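Local coordinates for protein CT253 (Chlamydia trachomatis serovar L2, PDB 6UXC) that is of unknown function but is probably a lipoprotein and binds a sodium ion, at residues Val21-Val26 with Glu47-Arg52; Arg51-Ser56 with Ala179-Tyr184; Leu60-His65 with Leu90-Val95; Asn160-Pro165 with Met169-Phe174. All blocks are in the same frame, centred on the assembly; numbering follows the deposited sequence.

Contact 1: Val21-Val26 with Glu47-Arg52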
loop_
_atom_site.group_PDB
_atom_site.type_symbol
_atom_site.label_atom_id
_atom_site.label_comp_id
_atom_site.label_asym_id
_atom_site.label_seq_id
_atom_site.Cartn_x
_atom_site.Cartn_y
_atom_site.Cartn_z
ATOM N N VAL A 21 4.308 -8.498 10.531
ATOM C CA VAL A 21 3.806 -7.213 10.060
ATOM C C VAL A 21 2.295 -7.221 10.023
ATOM O O VAL A 21 1.644 -8.247 9.803
ATOM C CB VAL A 21 4.353 -6.823 8.660
ATOM C CG1 VAL A 21 5.861 -6.845 8.669
ATOM C CG2 VAL A 21 3.814 -7.750 7.588
ATOM N N ALA A 22 1.734 -6.039 10.279
ATOM C CA ALA A 22 0.316 -5.758 10.106
ATOM C C ALA A 22 0.208 -4.744 8.975
ATOM O O ALA A 22 0.964 -3.765 8.973
ATOM C CB ALA A 22 -0.284 -5.176 11.375
ATOM N N MET A 23 -0.692 -4.971 8.020
ATOM C CA MET A 23 -0.939 -3.979 6.972
ATOM C C MET A 23 -2.240 -3.246 7.271
ATOM O O MET A 23 -3.297 -3.878 7.423
ATOM C CB MET A 23 -1.037 -4.599 5.579
ATOM C CG MET A 23 -1.044 -3.535 4.405
ATOM S SD MET A 23 -1.750 -4.357 2.965
ATOM C CE MET A 23 -3.514 -4.292 3.362
ATOM N N LEU A 24 -2.163 -1.922 7.343
ATOM C CA LEU A 24 -3.381 -1.134 7.428
ATOM C C LEU A 24 -4.072 -1.079 6.072
ATOM O O LEU A 24 -3.420 -1.095 5.027
ATOM C CB LEU A 24 -3.070 0.286 7.863
ATOM C CG LEU A 24 -2.261 0.411 9.162
ATOM C CD1 LEU A 24 -1.990 1.854 9.515
ATOM C CD2 LEU A 24 -2.978 -0.321 10.320
ATOM N N PRO A 25 -5.390 -0.955 6.057
ATOM C CA PRO A 25 -6.059 -0.616 4.800
ATOM C C PRO A 25 -5.395 0.594 4.167
ATOM O O PRO A 25 -5.055 1.572 4.837
ATOM C CB PRO A 25 -7.492 -0.304 5.233
ATOM C CG PRO A 25 -7.670 -1.069 6.521
ATOM C CD PRO A 25 -6.335 -1.022 7.196
ATOM N N VAL A 26 -5.252 0.536 2.845
ATOM C CA VAL A 26 -4.644 1.646 2.140
ATOM C C VAL A 26 -5.504 2.903 2.283
ATOM O O VAL A 26 -6.737 2.895 2.131
ATOM C CB VAL A 26 -4.407 1.247 0.673
ATOM C CG1 VAL A 26 -4.032 2.496 -0.191
ATOM C CG2 VAL A 26 -3.332 0.142 0.596
ATOM N N GLU A 47 -5.592 -5.079 -1.378
ATOM C CA GLU A 47 -5.523 -6.504 -1.645
ATOM C C GLU A 47 -4.197 -6.877 -2.294
ATOM O O GLU A 47 -3.575 -7.883 -1.930
ATOM C CB GLU A 47 -6.673 -6.939 -2.540
ATOM C CG GLU A 47 -6.564 -8.431 -2.832
ATOM C CD GLU A 47 -7.777 -8.992 -3.524
ATOM O OE1 GLU A 47 -7.603 -9.842 -4.414
ATOM O OE2 GLU A 47 -8.897 -8.565 -3.189
ATOM N N GLU A 48 -3.755 -6.087 -3.278
ATOM C CA GLU A 48 -2.563 -6.457 -4.023
ATOM C C GLU A 48 -1.310 -6.342 -3.160
ATOM O O GLU A 48 -0.402 -7.175 -3.269
ATOM C CB GLU A 48 -2.447 -5.593 -5.281
ATOM C CG GLU A 48 -3.517 -5.889 -6.350
ATOM C CD GLU A 48 -3.366 -7.272 -6.983
ATOM O OE1 GLU A 48 -2.233 -7.814 -7.004
ATOM O OE2 GLU A 48 -4.374 -7.824 -7.465
ATOM N N ILE A 49 -1.247 -5.335 -2.294
ATOM C CA ILE A 49 -0.113 -5.252 -1.381
ATOM C C ILE A 49 -0.210 -6.351 -0.341
ATOM O O ILE A 49 0.786 -7.008 -0.021
ATOM C CB ILE A 49 -0.023 -3.857 -0.735
ATOM C CG1 ILE A 49 0.253 -2.818 -1.815
ATOM C CG2 ILE A 49 1.058 -3.852 0.324
ATOM C CD1 ILE A 49 -0.089 -1.390 -1.376
ATOM N N SER A 50 -1.409 -6.592 0.175
ATOM C CA SER A 50 -1.566 -7.657 1.163
ATOM C C SER A 50 -1.170 -9.003 0.584
ATOM O O SER A 50 -0.462 -9.780 1.232
ATOM C CB SER A 50 -3.009 -7.681 1.691
ATOM O OG SER A 50 -3.220 -8.806 2.579
ATOM N N ARG A 51 -1.600 -9.308 -0.645
ATOM C CA ARG A 51 -1.226 -10.584 -1.237
ATOM C C ARG A 51 0.294 -10.728 -1.330
ATOM O O ARG A 51 0.847 -11.817 -1.146
ATOM C CB ARG A 51 -1.849 -10.748 -2.626
ATOM C CG ARG A 51 -3.314 -11.115 -2.608
ATOM C CD ARG A 51 -3.880 -11.179 -4.022
ATOM N NE ARG A 51 -5.301 -11.489 -4.032
ATOM C CZ ARG A 51 -5.800 -12.721 -4.026
ATOM N NH1 ARG A 51 -5.005 -13.772 -4.000
ATOM N NH2 ARG A 51 -7.107 -12.899 -4.049
ATOM N N ARG A 52 0.986 -9.640 -1.645
ATOM C CA ARG A 52 2.436 -9.707 -1.794
ATOM C C ARG A 52 3.167 -9.779 -0.461
ATOM O O ARG A 52 4.251 -10.381 -0.391
ATOM C CB ARG A 52 2.903 -8.505 -2.614
ATOM C CG ARG A 52 2.577 -8.647 -4.106
ATOM C CD ARG A 52 2.898 -7.369 -4.873
ATOM N NE ARG A 52 2.724 -7.545 -6.315
ATOM C CZ ARG A 52 1.548 -7.520 -6.937
ATOM N NH1 ARG A 52 0.420 -7.330 -6.247
ATOM N NH2 ARG A 52 1.497 -7.696 -8.252
#
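Met-23 and Val-26 of strand 19-28 meet helix 41-55 on the flank formed by Ile-49 and Ser-50, where the helix of a beta-alpha-beta crossover lies against the sheet. Glu-47 turns away from the strand and takes Arg-51, one turn on, in a salt bridge: NE (2.9 Å) and NH2 of Arg-51 both reach OE1 of Glu-47, a side-on grip on one oxygen, while OE2 goes to Arg-157. The carboxylate of Glu-48 also ends far from the strand, with OE2 bonded to Trp-156 NE1. Ile-49 enters the contact with two branches. Its CG2 lies 3.9 Å from SD of Met-23, and its CD1 is 4.1 Å from CG2 of Val-26, the two side chains crossing at about a right angle. Ser-50 follows, and the thioether lies along its backbone, Met-23 SD 3.6 Å from Ser-50 N. With chi3 at 78° the Met-23 chain bends at the sulfur, which brings its CE to 3.8 Å from Ser-50 CB. Arg-52 pairs with Glu-48: its NH1 bonds to OE1 of Glu-48 at 2.8 Å, on the anti lone pair, and also to the Glu-48 carbonyl. Across the interface there is no hydrogen bond; strand and helix are held together here by sulfur and methyl contacts, while the charged groups pair along the helix and with Arg-157, taking no part in the contact with the strand.

Contact 2: Arg51-Ser56 with Ala179-Tyr184. With NA (sodium ion), chain C.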
loop_
_atom_site.group_PDB
_atom_site.type_symbol
_atom_site.label_atom_id
_atom_site.label_comp_id
_atom_site.label_asym_id
_atom_site.label_seq_id
_atom_site.Cartn_x
_atom_site.Cartn_y
_atom_site.Cartn_z
ATOM N N ARG A 51 -1.600 -9.308 -0.645
ATOM C CA ARG A 51 -1.226 -10.584 -1.237
ATOM C C ARG A 51 0.294 -10.728 -1.330
ATOM O O ARG A 51 0.847 -11.817 -1.146
ATOM C CB ARG A 51 -1.849 -10.748 -2.626
ATOM C CG ARG A 51 -3.314 -11.115 -2.608
ATOM C CD ARG A 51 -3.880 -11.179 -4.022
ATOM N NE ARG A 51 -5.301 -11.489 -4.032
ATOM C CZ ARG A 51 -5.800 -12.721 -4.026
ATOM N NH1 ARG A 51 -5.005 -13.772 -4.000
ATOM N NH2 ARG A 51 -7.107 -12.899 -4.049
ATOM N N ARG A 52 0.986 -9.640 -1.645
ATOM C CA ARG A 52 2.436 -9.707 -1.794
ATOM C C ARG A 52 3.167 -9.779 -0.461
ATOM O O ARG A 52 4.251 -10.381 -0.391
ATOM C CB ARG A 52 2.903 -8.505 -2.614
ATOM C CG ARG A 52 2.577 -8.647 -4.106
ATOM C CD ARG A 52 2.898 -7.369 -4.873
ATOM N NE ARG A 52 2.724 -7.545 -6.315
ATOM C CZ ARG A 52 1.548 -7.520 -6.937
ATOM N NH1 ARG A 52 0.420 -7.330 -6.247
ATOM N NH2 ARG A 52 1.497 -7.696 -8.252
ATOM N N LEU A 53 2.637 -9.141 0.580
ATOM C CA LEU A 53 3.249 -9.298 1.894
ATOM C C LEU A 53 3.025 -10.710 2.390
ATOM O O LEU A 53 3.912 -11.307 3.019
ATOM C CB LEU A 53 2.667 -8.277 2.867
ATOM C CG LEU A 53 2.907 -6.805 2.558
ATOM C CD1 LEU A 53 2.111 -5.942 3.552
ATOM C CD2 LEU A 53 4.362 -6.486 2.668
ATOM N N HIS A 54 1.849 -11.274 2.082
ATOM C CA HIS A 54 1.560 -12.676 2.402
ATOM C C HIS A 54 2.522 -13.609 1.666
ATOM O O HIS A 54 3.162 -14.475 2.277
ATOM C CB HIS A 54 0.095 -12.976 2.044
ATOM C CG HIS A 54 -0.322 -14.382 2.286
ATOM N ND1 HIS A 54 -1.317 -14.989 1.563
ATOM C CD2 HIS A 54 0.138 -15.312 3.152
ATOM C CE1 HIS A 54 -1.461 -16.235 1.976
ATOM N NE2 HIS A 54 -0.584 -16.457 2.935
ATOM N N SER A 55 2.684 -13.404 0.356
ATOM C CA SER A 55 3.575 -14.271 -0.415
ATOM C C SER A 55 5.030 -14.118 0.002
ATOM O O SER A 55 5.819 -15.060 -0.144
ATOM C CB SER A 55 3.429 -13.970 -1.904
ATOM O OG SER A 55 2.102 -14.230 -2.335
ATOM N N SER A 56 5.420 -12.940 0.478
ATOM C CA SER A 56 6.799 -12.762 0.909
ATOM C C SER A 56 7.177 -13.797 1.958
ATOM O O SER A 56 6.492 -13.961 2.971
ATOM C CB SER A 56 7.007 -11.362 1.490
ATOM O OG SER A 56 8.300 -11.274 2.085
ATOM N N ALA A 179 9.103 -4.471 -1.980
ATOM C CA ALA A 179 10.555 -4.616 -1.888
ATOM C C ALA A 179 11.134 -3.660 -0.857
ATOM O O ALA A 179 12.039 -4.033 -0.094
ATOM C CB ALA A 179 11.213 -4.371 -3.252
ATOM N N ARG A 180 10.618 -2.419 -0.822
ATOM C CA ARG A 180 11.082 -1.438 0.151
ATOM C C ARG A 180 10.681 -1.826 1.567
ATOM O O ARG A 180 11.493 -1.712 2.498
ATOM C CB ARG A 180 10.518 -0.062 -0.186
ATOM C CG ARG A 180 11.075 0.500 -1.478
ATOM C CD ARG A 180 12.568 0.807 -1.359
ATOM N NE ARG A 180 12.859 2.068 -2.021
ATOM C CZ ARG A 180 13.071 2.199 -3.325
ATOM N NH1 ARG A 180 13.042 1.134 -4.120
ATOM N NH2 ARG A 180 13.319 3.401 -3.832
ATOM N N VAL A 181 9.439 -2.272 1.753
ATOM C CA VAL A 181 9.010 -2.698 3.080
ATOM C C VAL A 181 9.896 -3.835 3.566
ATOM O O VAL A 181 10.340 -3.850 4.721
ATOM C CB VAL A 181 7.531 -3.103 3.063
ATOM C CG1 VAL A 181 7.139 -3.736 4.418
ATOM C CG2 VAL A 181 6.670 -1.861 2.785
ATOM N N GLU A 182 10.140 -4.821 2.699
ATOM C CA GLU A 182 11.006 -5.939 3.067
ATOM C C GLU A 182 12.380 -5.461 3.482
ATOM O O GLU A 182 12.959 -5.943 4.474
ATOM C CB GLU A 182 11.146 -6.896 1.890
ATOM C CG GLU A 182 9.917 -7.680 1.590
ATOM C CD GLU A 182 10.123 -8.625 0.431
ATOM O OE1 GLU A 182 10.948 -8.316 -0.460
ATOM O OE2 GLU A 182 9.461 -9.677 0.401
ATOM N N GLY A 183 12.939 -4.533 2.704
ATOM C CA GLY A 183 14.270 -4.042 3.004
ATOM C C GLY A 183 14.352 -3.333 4.343
ATOM O O GLY A 183 15.272 -3.571 5.130
ATOM N N TYR A 184 13.398 -2.441 4.619
ATOM C CA TYR A 184 13.495 -1.665 5.846
ATOM C C TYR A 184 13.090 -2.477 7.067
ATOM O O TYR A 184 13.633 -2.257 8.156
ATOM C CB TYR A 184 12.667 -0.382 5.741
ATOM C CG TYR A 184 13.419 0.681 4.992
ATOM C CD1 TYR A 184 13.366 0.748 3.602
ATOM C CD2 TYR A 184 14.231 1.588 5.664
ATOM C CE1 TYR A 184 14.078 1.707 2.911
ATOM C CE2 TYR A 184 14.953 2.546 4.974
ATOM C CZ TYR A 184 14.867 2.598 3.603
ATOM O OH TYR A 184 15.580 3.541 2.907
HETATM NA NA NA C . 4.577 -13.455 4.047
HETATM O O HOH W 1 2.596 -14.009 5.650
HETATM O O HOH W 2 4.649 -15.823 4.965
#
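Ser-56 joins helix 41-55 to Glu-182 of helix 165-184 with its hydroxyl while its carbonyl oxygen binds a sodium ion. It is the first residue to leave the helical path, and its O sits 2.2 Å from the sodium. Leu-53 O and His-54 O, from the last helical turn, are each 2.5 Å from the ion; two waters and Leu-59 O complete six ligands. The side chain takes a different direction. With OG anti to the backbone N (chi1 171°), Ser-56 points OG at the carboxylate and donates to Glu-182 OE2 at 2.6 Å, on the anti side and 17° out of the carboxylate plane. Glu-182 reaches it with a chain extended beyond CG. The same OG also accepts from the backbone N of Lys-58, so the hydroxyl is fixed from two directions. Beside this polar link the helices touch through methyls, Leu-53 CD2 lying 4.3 Å from Val-181 CG1. Val-181 and Glu-182 also pack on Leu-59, at the start of strand 59-61. The sodium probably balances the partial negative charge of carbonyls gathered at the helix end, and the short serine-glutamate bond ties that metal-bound turn to the C-terminal helix.

Contact 3: Leu60-His65 with Leu90-Val95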
loop_
_atom_site.group_PDB
_atom_site.type_symbol
_atom_site.label_atom_id
_atom_site.label_comp_id
_atom_site.label_asym_id
_atom_site.label_seq_id
_atom_site.Cartn_x
_atom_site.Cartn_y
_atom_site.Cartn_z
ATOM N N LEU A 60 5.869 -12.037 7.911
ATOM C CA LEU A 60 4.738 -12.822 8.392
ATOM C C LEU A 60 3.571 -11.867 8.596
ATOM O O LEU A 60 3.608 -11.031 9.500
ATOM C CB LEU A 60 5.067 -13.523 9.702
ATOM C CG LEU A 60 3.975 -14.416 10.295
ATOM C CD1 LEU A 60 3.554 -15.463 9.311
ATOM C CD2 LEU A 60 4.475 -15.089 11.576
ATOM N N LEU A 61 2.539 -12.007 7.790
ATOM C CA LEU A 61 1.468 -11.017 7.734
ATOM C C LEU A 61 0.345 -11.490 8.638
ATOM O O LEU A 61 -0.264 -12.552 8.396
ATOM C CB LEU A 61 0.975 -10.823 6.307
ATOM C CG LEU A 61 -0.189 -9.861 6.130
ATOM C CD1 LEU A 61 0.195 -8.423 6.418
ATOM C CD2 LEU A 61 -0.773 -9.992 4.746
ATOM N N ILE A 62 0.078 -10.713 9.690
ATOM C CA ILE A 62 -0.956 -11.073 10.640
ATOM C C ILE A 62 -2.297 -10.537 10.178
ATOM O O ILE A 62 -2.398 -9.623 9.345
ATOM C CB ILE A 62 -0.659 -10.568 12.070
ATOM C CG1 ILE A 62 -0.881 -9.049 12.176
ATOM C CG2 ILE A 62 0.687 -11.003 12.499
ATOM C CD1 ILE A 62 -1.219 -8.584 13.545
ATOM N N LYS A 63 -3.358 -11.131 10.743
ATOM C CA LYS A 63 -4.702 -10.603 10.683
ATOM C C LYS A 63 -5.003 -9.769 11.933
ATOM O O LYS A 63 -4.814 -10.225 13.061
ATOM C CB LYS A 63 -5.680 -11.772 10.534
ATOM C CG LYS A 63 -7.151 -11.385 10.615
ATOM C CD LYS A 63 -7.609 -10.606 9.430
ATOM C CE LYS A 63 -9.055 -10.140 9.666
ATOM N NZ LYS A 63 -9.600 -9.273 8.604
ATOM N N HIS A 64 -5.441 -8.526 11.725
ATOM C CA HIS A 64 -5.844 -7.674 12.840
ATOM C C HIS A 64 -7.237 -7.114 12.566
ATOM O O HIS A 64 -7.804 -7.276 11.474
ATOM C CB HIS A 64 -4.858 -6.530 13.056
ATOM C CG HIS A 64 -4.817 -5.599 11.906
ATOM N ND1 HIS A 64 -5.662 -4.511 11.789
ATOM C CD2 HIS A 64 -4.043 -5.601 10.798
ATOM C CE1 HIS A 64 -5.420 -3.898 10.646
ATOM N NE2 HIS A 64 -4.431 -4.535 10.034
ATOM N N HIS A 65 -7.795 -6.438 13.588
ATOM C CA HIS A 65 -9.117 -5.831 13.549
ATOM C C HIS A 65 -9.059 -4.380 14.016
ATOM O O HIS A 65 -9.985 -3.875 14.675
ATOM C CB HIS A 65 -10.103 -6.642 14.388
ATOM C CG HIS A 65 -10.118 -8.086 14.010
ATOM N ND1 HIS A 65 -9.126 -8.955 14.411
ATOM C CD2 HIS A 65 -10.931 -8.791 13.193
ATOM C CE1 HIS A 65 -9.356 -10.147 13.903
ATOM N NE2 HIS A 65 -10.441 -10.075 13.158
ATOM N N LEU A 90 -0.866 -5.370 17.708
ATOM C CA LEU A 90 -0.129 -6.505 18.193
ATOM C C LEU A 90 -0.882 -7.756 17.756
ATOM O O LEU A 90 -2.120 -7.717 17.651
ATOM C CB LEU A 90 -0.027 -6.453 19.697
ATOM C CG LEU A 90 0.705 -5.205 20.233
ATOM C CD1 LEU A 90 0.657 -5.168 21.754
ATOM C CD2 LEU A 90 2.166 -5.172 19.746
ATOM N N PRO A 91 -0.176 -8.868 17.490
ATOM C CA PRO A 91 1.245 -9.128 17.773
ATOM C C PRO A 91 2.220 -8.775 16.663
ATOM O O PRO A 91 3.352 -9.291 16.651
ATOM C CB PRO A 91 1.262 -10.642 17.992
ATOM C CG PRO A 91 0.230 -11.117 16.984
ATOM C CD PRO A 91 -0.874 -10.095 17.044
ATOM N N ALA A 92 1.802 -7.914 15.747
ATOM C CA ALA A 92 2.762 -7.428 14.774
ATOM C C ALA A 92 3.894 -6.676 15.475
ATOM O O ALA A 92 3.715 -6.047 16.534
ATOM C CB ALA A 92 2.093 -6.522 13.760
ATOM N N GLU A 93 5.070 -6.762 14.867
ATOM C CA GLU A 93 6.236 -5.965 15.239
ATOM C C GLU A 93 6.310 -4.667 14.451
ATOM O O GLU A 93 6.853 -3.664 14.944
ATOM C CB GLU A 93 7.509 -6.783 15.007
ATOM C CG GLU A 93 7.577 -8.069 15.796
ATOM C CD GLU A 93 8.666 -9.016 15.300
ATOM O OE1 GLU A 93 8.924 -9.137 14.070
ATOM O OE2 GLU A 93 9.268 -9.653 16.165
ATOM N N PHE A 94 5.787 -4.673 13.219
ATOM C CA PHE A 94 5.851 -3.558 12.296
ATOM C C PHE A 94 4.492 -3.354 11.661
ATOM O O PHE A 94 3.755 -4.309 11.432
ATOM C CB PHE A 94 6.883 -3.794 11.190
ATOM C CG PHE A 94 8.260 -4.098 11.721
ATOM C CD1 PHE A 94 9.130 -3.066 12.022
ATOM C CD2 PHE A 94 8.671 -5.397 11.936
ATOM C CE1 PHE A 94 10.407 -3.337 12.513
ATOM C CE2 PHE A 94 9.933 -5.672 12.441
ATOM C CZ PHE A 94 10.798 -4.631 12.727
ATOM N N VAL A 95 4.173 -2.091 11.428
ATOM C CA VAL A 95 2.923 -1.678 10.818
ATOM C C VAL A 95 3.255 -1.033 9.487
ATOM O O VAL A 95 4.062 -0.086 9.426
ATOM C CB VAL A 95 2.167 -0.687 11.718
ATOM C CG1 VAL A 95 0.861 -0.198 11.036
ATOM C CG2 VAL A 95 1.883 -1.298 13.043
#
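The edge of the mixed sheet, where strand 19-28 runs between and parallel to strands 59-61 and 94-105, is bridged over strand 19-28 by Ile-62, which reaches from the end region of edge strand 59-61 to the loop leading into strand 94-105. Leu-61, one residue earlier, packs on Ser-50 and His-54 of helix 41-55, whereas Ile-62 turns its side chain toward Pro-91 and Ala-92 and rests on Val-20 of the strand between. Chi1 of 74° places its CG1 between the backbone N and the carbonyl carbon, and the branch ends in the one methyl that makes the contact. The loop it meets contains a cis peptide bond between Leu-90 and Pro-91, and the isoleucine chain crosses the proline ring obliquely. No hydrogen bond joins the two segments. They are tied instead to the strand between them: Ile-62 bonds to Val-21 and Glu-93 to Val-20 through their backbones, and His-64 NE2 binds Met-23 O. Ala-92 in turn packs on Ala-22, so its methyl touches both Ile-62 and that strand. The apolar grip comes down to Ile-62 CD1, set 3.8 Å from Pro-91 CD and 3.9 Å from Ala-92 CB.

Contact 4: Asn160-Pro165 with Met169-Phe174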
loop_
_atom_site.group_PDB
_atom_site.type_symbol
_atom_site.label_atom_id
_atom_site.label_comp_id
_atom_site.label_asym_id
_atom_site.label_seq_id
_atom_site.Cartn_x
_atom_site.Cartn_y
_atom_site.Cartn_z
ATOM N N ASN A 160 -6.796 -9.615 -18.411
ATOM C CA ASN A 160 -5.855 -8.793 -19.151
ATOM C C ASN A 160 -5.576 -7.454 -18.494
ATOM O O ASN A 160 -4.960 -6.590 -19.125
ATOM C CB ASN A 160 -6.373 -8.567 -20.568
ATOM C CG ASN A 160 -6.648 -9.856 -21.285
ATOM O OD1 ASN A 160 -7.770 -10.110 -21.719
ATOM N ND2 ASN A 160 -5.623 -10.694 -21.402
ATOM N N PHE A 161 -6.009 -7.249 -17.246
ATOM C CA PHE A 161 -5.731 -5.969 -16.602
ATOM C C PHE A 161 -4.234 -5.697 -16.577
ATOM O O PHE A 161 -3.790 -4.556 -16.774
ATOM C CB PHE A 161 -6.299 -5.946 -15.180
ATOM C CG PHE A 161 -5.995 -4.690 -14.430
ATOM C CD1 PHE A 161 -6.449 -3.471 -14.913
ATOM C CD2 PHE A 161 -5.278 -4.709 -13.236
ATOM C CE1 PHE A 161 -6.191 -2.286 -14.247
ATOM C CE2 PHE A 161 -5.020 -3.523 -12.561
ATOM C CZ PHE A 161 -5.478 -2.317 -13.055
ATOM N N ASP A 162 -3.437 -6.725 -16.312
ATOM C CA ASP A 162 -2.005 -6.524 -16.177
ATOM C C ASP A 162 -1.346 -6.123 -17.498
ATOM O O ASP A 162 -0.164 -5.759 -17.493
ATOM C CB ASP A 162 -1.377 -7.798 -15.589
ATOM C CG ASP A 162 -1.838 -8.090 -14.144
ATOM O OD1 ASP A 162 -2.506 -7.234 -13.513
ATOM O OD2 ASP A 162 -1.523 -9.190 -13.631
ATOM N N SER A 163 -2.084 -6.158 -18.617
ATOM C CA SER A 163 -1.611 -5.692 -19.916
ATOM C C SER A 163 -2.092 -4.284 -20.268
ATOM O O SER A 163 -1.686 -3.744 -21.307
ATOM C CB SER A 163 -2.061 -6.668 -21.014
ATOM O OG SER A 163 -1.624 -7.993 -20.741
ATOM N N THR A 164 -2.948 -3.685 -19.450
ATOM C CA THR A 164 -3.371 -2.319 -19.690
ATOM C C THR A 164 -2.349 -1.352 -19.117
ATOM O O THR A 164 -1.517 -1.737 -18.293
ATOM C CB THR A 164 -4.718 -2.046 -19.037
ATOM O OG1 THR A 164 -4.554 -2.112 -17.607
ATOM C CG2 THR A 164 -5.750 -3.057 -19.519
ATOM N N PRO A 165 -2.389 -0.086 -19.538
ATOM C CA PRO A 165 -1.399 0.856 -19.015
ATOM C C PRO A 165 -1.500 0.994 -17.507
ATOM O O PRO A 165 -0.477 1.023 -16.808
ATOM C CB PRO A 165 -1.735 2.156 -19.766
ATOM C CG PRO A 165 -2.238 1.668 -21.086
ATOM C CD PRO A 165 -3.101 0.481 -20.701
ATOM N N MET A 169 1.449 -0.290 -14.772
ATOM C CA MET A 169 1.938 0.696 -13.819
ATOM C C MET A 169 1.734 0.208 -12.390
ATOM O O MET A 169 2.666 0.232 -11.572
ATOM C CB MET A 169 1.217 2.025 -14.063
ATOM C CG MET A 169 1.737 3.201 -13.270
ATOM S SD MET A 169 0.827 3.422 -11.740
ATOM C CE MET A 169 -0.750 4.038 -12.351
ATOM N N HIS A 170 0.532 -0.280 -12.089
ATOM C CA HIS A 170 0.253 -0.785 -10.743
ATOM C C HIS A 170 1.188 -1.919 -10.355
ATOM O O HIS A 170 1.691 -1.961 -9.225
ATOM C CB HIS A 170 -1.187 -1.256 -10.657
ATOM C CG HIS A 170 -2.178 -0.146 -10.569
ATOM N ND1 HIS A 170 -3.519 -0.373 -10.377
ATOM C CD2 HIS A 170 -2.035 1.200 -10.664
ATOM C CE1 HIS A 170 -4.162 0.780 -10.344
ATOM N NE2 HIS A 170 -3.281 1.749 -10.525
ATOM N N GLN A 171 1.388 -2.874 -11.261
ATOM C CA GLN A 171 2.222 -4.031 -10.960
ATOM C C GLN A 171 3.624 -3.597 -10.544
ATOM O O GLN A 171 4.161 -4.074 -9.536
ATOM C CB GLN A 171 2.255 -4.943 -12.186
ATOM C CG GLN A 171 2.860 -6.292 -11.953
ATOM C CD GLN A 171 2.873 -7.113 -13.218
ATOM O OE1 GLN A 171 3.298 -6.636 -14.270
ATOM N NE2 GLN A 171 2.392 -8.344 -13.133
ATOM N N ARG A 172 4.215 -2.658 -11.277
ATOM C CA ARG A 172 5.571 -2.233 -10.931
ATOM C C ARG A 172 5.576 -1.520 -9.585
ATOM O O ARG A 172 6.487 -1.717 -8.768
ATOM C CB ARG A 172 6.157 -1.333 -12.023
ATOM C CG ARG A 172 6.573 -2.072 -13.292
ATOM C CD ARG A 172 7.595 -1.260 -14.102
ATOM N NE ARG A 172 7.108 0.095 -14.292
ATOM C CZ ARG A 172 6.261 0.454 -15.255
ATOM N NH1 ARG A 172 5.846 -0.442 -16.149
ATOM N NH2 ARG A 172 5.854 1.715 -15.336
ATOM N N LEU A 173 4.562 -0.690 -9.343
ATOM C CA LEU A 173 4.466 0.032 -8.085
ATOM C C LEU A 173 4.278 -0.915 -6.906
ATOM O O LEU A 173 4.925 -0.744 -5.862
ATOM C CB LEU A 173 3.323 1.034 -8.182
ATOM C CG LEU A 173 3.110 1.991 -7.024
ATOM C CD1 LEU A 173 4.354 2.800 -6.698
ATOM C CD2 LEU A 173 1.939 2.910 -7.366
ATOM N N PHE A 174 3.394 -1.918 -7.035
ATOM C CA PHE A 174 3.191 -2.852 -5.930
ATOM C C PHE A 174 4.484 -3.606 -5.641
ATOM O O PHE A 174 4.841 -3.822 -4.479
ATOM C CB PHE A 174 2.092 -3.866 -6.237
ATOM C CG PHE A 174 0.748 -3.267 -6.499
ATOM C CD1 PHE A 174 0.316 -2.144 -5.844
ATOM C CD2 PHE A 174 -0.105 -3.873 -7.401
ATOM C CE1 PHE A 174 -0.933 -1.610 -6.098
ATOM C CE2 PHE A 174 -1.369 -3.341 -7.645
ATOM C CZ PHE A 174 -1.767 -2.221 -6.997
#
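The carbonyl oxygen of Phe-161, the residue whose ring reaches His-170, is gripped by two donors from Thr-164: the backbone N at 2.9 Å and the hydroxyl OG1 at 2.7 Å. The hydroxyl comes in the carbonyl plane, on a lone pair. Thr-164 is the N-cap of helix 165-184, and its OG1 also accepts from Gly-167 N, so one hydroxyl ties the preceding 3-10 turn to the first turn of the helix. There Met-169 N bonds to Pro-165 O at 3.1 Å and a fairly straight 161°. CG anti to the backbone N (chi1 177°) brings the Phe-161 ring up to the helix, where it offers its edge: CZ lies 3.8 Å from His-170 ND1, near the phenyl plane. The two rings meet obliquely, their planes at 67°. His-170 is held in its rotation by bonds at both nitrogens, ND1 to Glu-44 and NE2 to Gln-103. Farther out, Asp-162 OD2 and Gln-171 NE2 stand 4.0 Å apart, too far for a hydrogen bond, their side chains crossing at about a right angle. The start of the helix packs on strands 113-124 and 131-143 through Pro-165 and Met-169 and lies beside helix 41-55, which Phe-161 and His-170 touch, His-170 also meeting Phe-45 edge-to-face.

Overall arrangement
Contacts 1 and 2 lie nearest the middle of the chain, their centres about 9 Å apart; contact 2 is buried, contact 1 only partly. They share helix 41-55: contact 1 sets it on the sheet through sulfur and methyl groups, contact 2 joins its metal-bearing end to helix 165-184 through a polar bond. Contact 4 belongs to the other end of that second helix and is buried, with a capped helix start and a histidine bonded at both nitrogens; its Phe-174 packs against Glu-48, Ile-49 and Arg-52 of contact 1. Contact 3, apolar and partly at the surface, continues the sheet of contact 1, with Val-21 and Ala-22 paired to its strands. Contacts 3 and 4, centres about 27 Å apart, do not touch.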